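Alkaline serine protease (Thermobifida fusca, PDB 2PFE) probably acts as a secreted serine endopeptidase of the alpha-lytic protease kind, this chain being its mature protease domain. Local coordinates at residues A1-N13 with I65-Y78. Residues are numbered along the deposited sequence; the frame is centred on the assembly and turned at random.
Sequences AAIIGGNPYYFGN and ITSADTVTPLVNRY
T72 sits where segment 65-78 turns its corner, and its hydroxyl takes up the I3 carbonyl there: OG1 donates to the carbonyl O of I3 at 2.7 Å and accepts from the backbone N of L74, an ST turn. With chi1 at 78°, OG1 lies between backbone N and carbonyl carbon, within reach of both partners. A valine in its place would probably leave the I3 carbonyl without its donor and L74 N without its acceptor. Before the corner the strands pair in parallel, T70 N giving to A1 O and I3 N to T70 O; after it, G5 N gives to L74 O, and N76 N meets G5 O at 2.8 Å, almost straight on (178° at the hydrogen). The tight part is the buried I3, G5 and V75. The CA of G5 lies 4.2 Å from that of V75, and a side chain on G5 would clash with V75 CG2; I3 and I65 meet tip to tip, I3 CG1 3.8 Å from I65 CD1. Farther on, the amides of N7 and N76 stand 84° apart, and N76 ND2 gives an in-plane bond to N7 OD1, 2.9 Å long. Y78 OH donates to G6 O from above the carbonyl plane. The looser, water-lined side is the N-terminus: the charged A1 N forms a salt bridge with D69 OD1 (3.0 Å), approaching from above the carboxylate plane, while one water links A1 N to T70 OG1 and a second gives to D69 OD1. The contact thus ties the mature N-terminus to the chain that follows strand 60-65 of the N-terminal six-stranded sheet in this chymotrypsin-like fold, with I3 and V71 against strands 20-24 and 27-32, and strand 74-76 paired with 82-84.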
# COMPACT_ATOMS: atom_id res chain seq x y z
N ALA A 1 -1.74 4.87 18.74
CA ALA A 1 -0.67 3.91 18.37
C ALA A 1 0.13 4.38 17.16
O ALA A 1 -0.32 5.26 16.41
CB ALA A 1 -1.26 2.51 18.12
N ALA A 2 1.29 3.76 16.94
CA ALA A 2 2.13 4.04 15.76
C ALA A 2 1.44 3.53 14.50
O ALA A 2 0.90 2.43 14.49
CB ALA A 2 3.49 3.37 15.91
N ILE A 3 1.47 4.35 13.45
CA ILE A 3 1.06 3.93 12.11
C ILE A 3 2.25 3.25 11.46
O ILE A 3 3.27 3.89 11.21
CB ILE A 3 0.61 5.14 11.23
CG1 ILE A 3 -0.57 5.89 11.86
CG2 ILE A 3 0.23 4.69 9.83
CD1 ILE A 3 -1.81 5.04 12.11
N ILE A 4 2.10 1.98 11.13
CA ILE A 4 3.20 1.19 10.59
C ILE A 4 2.74 0.47 9.31
O ILE A 4 1.71 -0.23 9.29
CB ILE A 4 3.82 0.21 11.66
CG1 ILE A 4 4.43 1.02 12.82
CG2 ILE A 4 4.87 -0.70 11.03
CD1 ILE A 4 4.99 0.19 13.93
N GLY A 5 3.50 0.64 8.23
CA GLY A 5 3.11 0.02 6.97
C GLY A 5 3.03 -1.49 7.11
O GLY A 5 3.89 -2.11 7.73
N GLY A 6 1.99 -2.08 6.52
CA GLY A 6 1.80 -3.53 6.59
C GLY A 6 0.86 -3.99 7.69
O GLY A 6 0.42 -5.13 7.70
N ASN A 7 0.56 -3.09 8.62
CA ASN A 7 -0.38 -3.41 9.68
C ASN A 7 -1.82 -3.21 9.21
O ASN A 7 -2.09 -2.40 8.31
CB ASN A 7 -0.10 -2.53 10.90
CG ASN A 7 1.08 -3.01 11.73
OD1 ASN A 7 1.63 -4.10 11.50
ND2 ASN A 7 1.47 -2.19 12.71
N PRO A 8 -2.76 -3.95 9.82
CA PRO A 8 -4.15 -3.86 9.40
C PRO A 8 -4.87 -2.58 9.79
O PRO A 8 -4.52 -1.91 10.79
CB PRO A 8 -4.82 -5.03 10.13
CG PRO A 8 -3.98 -5.26 11.33
CD PRO A 8 -2.57 -4.92 10.91
N TYR A 9 -5.89 -2.25 8.99
CA TYR A 9 -6.93 -1.29 9.37
C TYR A 9 -8.31 -1.79 8.91
O TYR A 9 -8.40 -2.61 7.99
CB TYR A 9 -6.60 0.13 8.88
CG TYR A 9 -6.73 0.36 7.39
CD1 TYR A 9 -7.86 0.98 6.85
CD2 TYR A 9 -5.70 0.00 6.51
CE1 TYR A 9 -7.97 1.22 5.47
CE2 TYR A 9 -5.79 0.24 5.15
CZ TYR A 9 -6.93 0.84 4.62
OH TYR A 9 -7.06 1.08 3.26
N TYR A 10 -9.37 -1.31 9.56
CA TYR A 10 -10.70 -1.90 9.37
C TYR A 10 -11.78 -0.93 8.97
O TYR A 10 -11.74 0.26 9.30
CB TYR A 10 -11.13 -2.64 10.64
CG TYR A 10 -10.02 -3.48 11.22
CD1 TYR A 10 -9.27 -3.03 12.29
CD2 TYR A 10 -9.70 -4.72 10.66
CE1 TYR A 10 -8.24 -3.78 12.83
CE2 TYR A 10 -8.65 -5.49 11.19
CZ TYR A 10 -7.93 -5.00 12.27
OH TYR A 10 -6.90 -5.75 12.80
N PHE A 11 -12.77 -1.45 8.25
CA PHE A 11 -13.93 -0.65 7.83
C PHE A 11 -15.05 -1.61 7.48
O PHE A 11 -14.91 -2.48 6.62
CB PHE A 11 -13.59 0.30 6.67
CG PHE A 11 -12.86 -0.37 5.54
CD1 PHE A 11 -13.55 -0.82 4.42
CD2 PHE A 11 -11.49 -0.56 5.61
CE1 PHE A 11 -12.88 -1.47 3.39
CE2 PHE A 11 -10.81 -1.20 4.58
CZ PHE A 11 -11.51 -1.66 3.47
N GLY A 12 -16.16 -1.47 8.19
CA GLY A 12 -17.27 -2.36 7.98
C GLY A 12 -16.83 -3.80 8.09
O GLY A 12 -16.27 -4.23 9.11
N ASN A 13 -17.09 -4.54 7.03
CA ASN A 13 -16.87 -5.97 6.98
C ASN A 13 -15.42 -6.31 6.59
O ASN A 13 -15.06 -7.48 6.50
CB ASN A 13 -17.88 -6.56 5.97
CG ASN A 13 -17.83 -8.06 5.89
OD1 ASN A 13 -17.71 -8.62 4.80
ND2 ASN A 13 -17.90 -8.72 7.04
N ILE A 65 -5.82 10.34 9.34
CA ILE A 65 -5.98 9.84 10.71
C ILE A 65 -6.26 10.98 11.70
O ILE A 65 -6.31 12.15 11.31
CB ILE A 65 -4.75 9.00 11.14
CG1 ILE A 65 -3.48 9.87 11.09
CG2 ILE A 65 -4.60 7.78 10.23
CD1 ILE A 65 -2.29 9.26 11.81
N THR A 66 -6.44 10.62 12.98
CA THR A 66 -6.72 11.60 14.03
C THR A 66 -5.51 11.69 14.96
O THR A 66 -4.51 10.99 14.77
CB THR A 66 -7.99 11.22 14.84
OG1 THR A 66 -7.72 10.10 15.69
CG2 THR A 66 -9.16 10.89 13.90
N SER A 67 -5.61 12.56 15.97
CA SER A 67 -4.55 12.73 16.96
C SER A 67 -4.30 11.47 17.80
O SER A 67 -3.26 11.36 18.46
CB SER A 67 -4.89 13.91 17.88
OG SER A 67 -6.12 13.68 18.55
N ALA A 68 -5.25 10.54 17.79
CA ALA A 68 -5.14 9.30 18.55
C ALA A 68 -4.06 8.36 18.01
O ALA A 68 -3.71 7.38 18.67
CB ALA A 68 -6.48 8.59 18.60
N ASP A 69 -3.54 8.65 16.82
CA ASP A 69 -2.50 7.82 16.21
C ASP A 69 -1.35 8.65 15.64
O ASP A 69 -1.51 9.85 15.39
CB ASP A 69 -3.11 6.87 15.19
CG ASP A 69 -4.12 5.92 15.82
OD1 ASP A 69 -3.69 4.91 16.42
OD2 ASP A 69 -5.33 6.21 15.74
N THR A 70 -0.20 8.02 15.44
CA THR A 70 1.03 8.74 15.08
C THR A 70 1.74 8.12 13.87
O THR A 70 2.00 6.93 13.85
CB THR A 70 2.02 8.81 16.27
OG1 THR A 70 1.36 9.32 17.44
CG2 THR A 70 3.21 9.71 15.94
N VAL A 71 2.07 8.97 12.90
CA VAL A 71 2.83 8.53 11.72
C VAL A 71 4.29 8.16 12.06
O VAL A 71 4.92 8.76 12.94
CB VAL A 71 2.78 9.59 10.59
CG1 VAL A 71 1.34 9.70 10.06
CG2 VAL A 71 3.34 10.95 11.03
N THR A 72 4.78 7.12 11.39
CA THR A 72 6.16 6.69 11.49
C THR A 72 6.69 6.40 10.07
O THR A 72 5.90 6.13 9.15
CB THR A 72 6.33 5.40 12.36
OG1 THR A 72 5.95 4.24 11.59
CG2 THR A 72 5.52 5.47 13.67
N PRO A 73 8.02 6.46 9.89
CA PRO A 73 8.57 6.02 8.61
C PRO A 73 8.82 4.51 8.56
O PRO A 73 9.78 4.06 7.93
CB PRO A 73 9.89 6.77 8.55
CG PRO A 73 10.34 6.82 9.97
CD PRO A 73 9.07 6.98 10.79
N LEU A 74 7.96 3.74 9.23
CA LEU A 74 8.25 2.32 9.45
C LEU A 74 7.34 1.41 8.64
O LEU A 74 6.18 1.75 8.37
CB LEU A 74 8.08 1.98 10.92
CG LEU A 74 9.09 2.68 11.84
CD1 LEU A 74 8.78 2.35 13.28
CD2 LEU A 74 10.53 2.32 11.45
N VAL A 75 7.90 0.26 8.27
CA VAL A 75 7.13 -0.85 7.69
C VAL A 75 7.39 -2.11 8.53
O VAL A 75 8.52 -2.35 8.96
CB VAL A 75 7.51 -1.08 6.20
CG1 VAL A 75 6.97 -2.43 5.70
CG2 VAL A 75 7.01 0.09 5.32
N ASN A 76 6.34 -2.89 8.75
CA ASN A 76 6.45 -4.13 9.53
C ASN A 76 7.15 -5.21 8.69
O ASN A 76 6.73 -5.51 7.56
CB ASN A 76 5.06 -4.57 9.98
CG ASN A 76 5.10 -5.63 11.06
OD1 ASN A 76 6.10 -6.33 11.24
ND2 ASN A 76 3.98 -5.78 11.76
N ARG A 77 8.22 -5.76 9.26
CA ARG A 77 9.03 -6.76 8.60
C ARG A 77 8.50 -8.17 8.88
O ARG A 77 8.89 -9.14 8.22
CB ARG A 77 10.50 -6.57 9.02
CG ARG A 77 11.51 -7.60 8.55
CD ARG A 77 11.54 -7.68 7.02
NE ARG A 77 12.59 -8.59 6.55
CZ ARG A 77 12.49 -9.92 6.50
NH1 ARG A 77 11.40 -10.54 6.91
NH2 ARG A 77 13.52 -10.63 6.05
N TYR A 78 7.61 -8.27 9.86
CA TYR A 78 6.92 -9.51 10.23
C TYR A 78 7.82 -10.60 10.78
O TYR A 78 7.48 -11.79 10.74
CB TYR A 78 5.98 -9.99 9.12
CG TYR A 78 4.69 -9.23 9.18
CD1 TYR A 78 4.45 -8.16 8.32
CD2 TYR A 78 3.73 -9.53 10.15
CE1 TYR A 78 3.25 -7.43 8.39
CE2 TYR A 78 2.55 -8.81 10.25
CZ TYR A 78 2.30 -7.78 9.34
OH TYR A 78 1.11 -7.09 9.47
O HOH W 1 -0.09 7.30 19.13
O HOH W 2 -2.48 2.92 14.82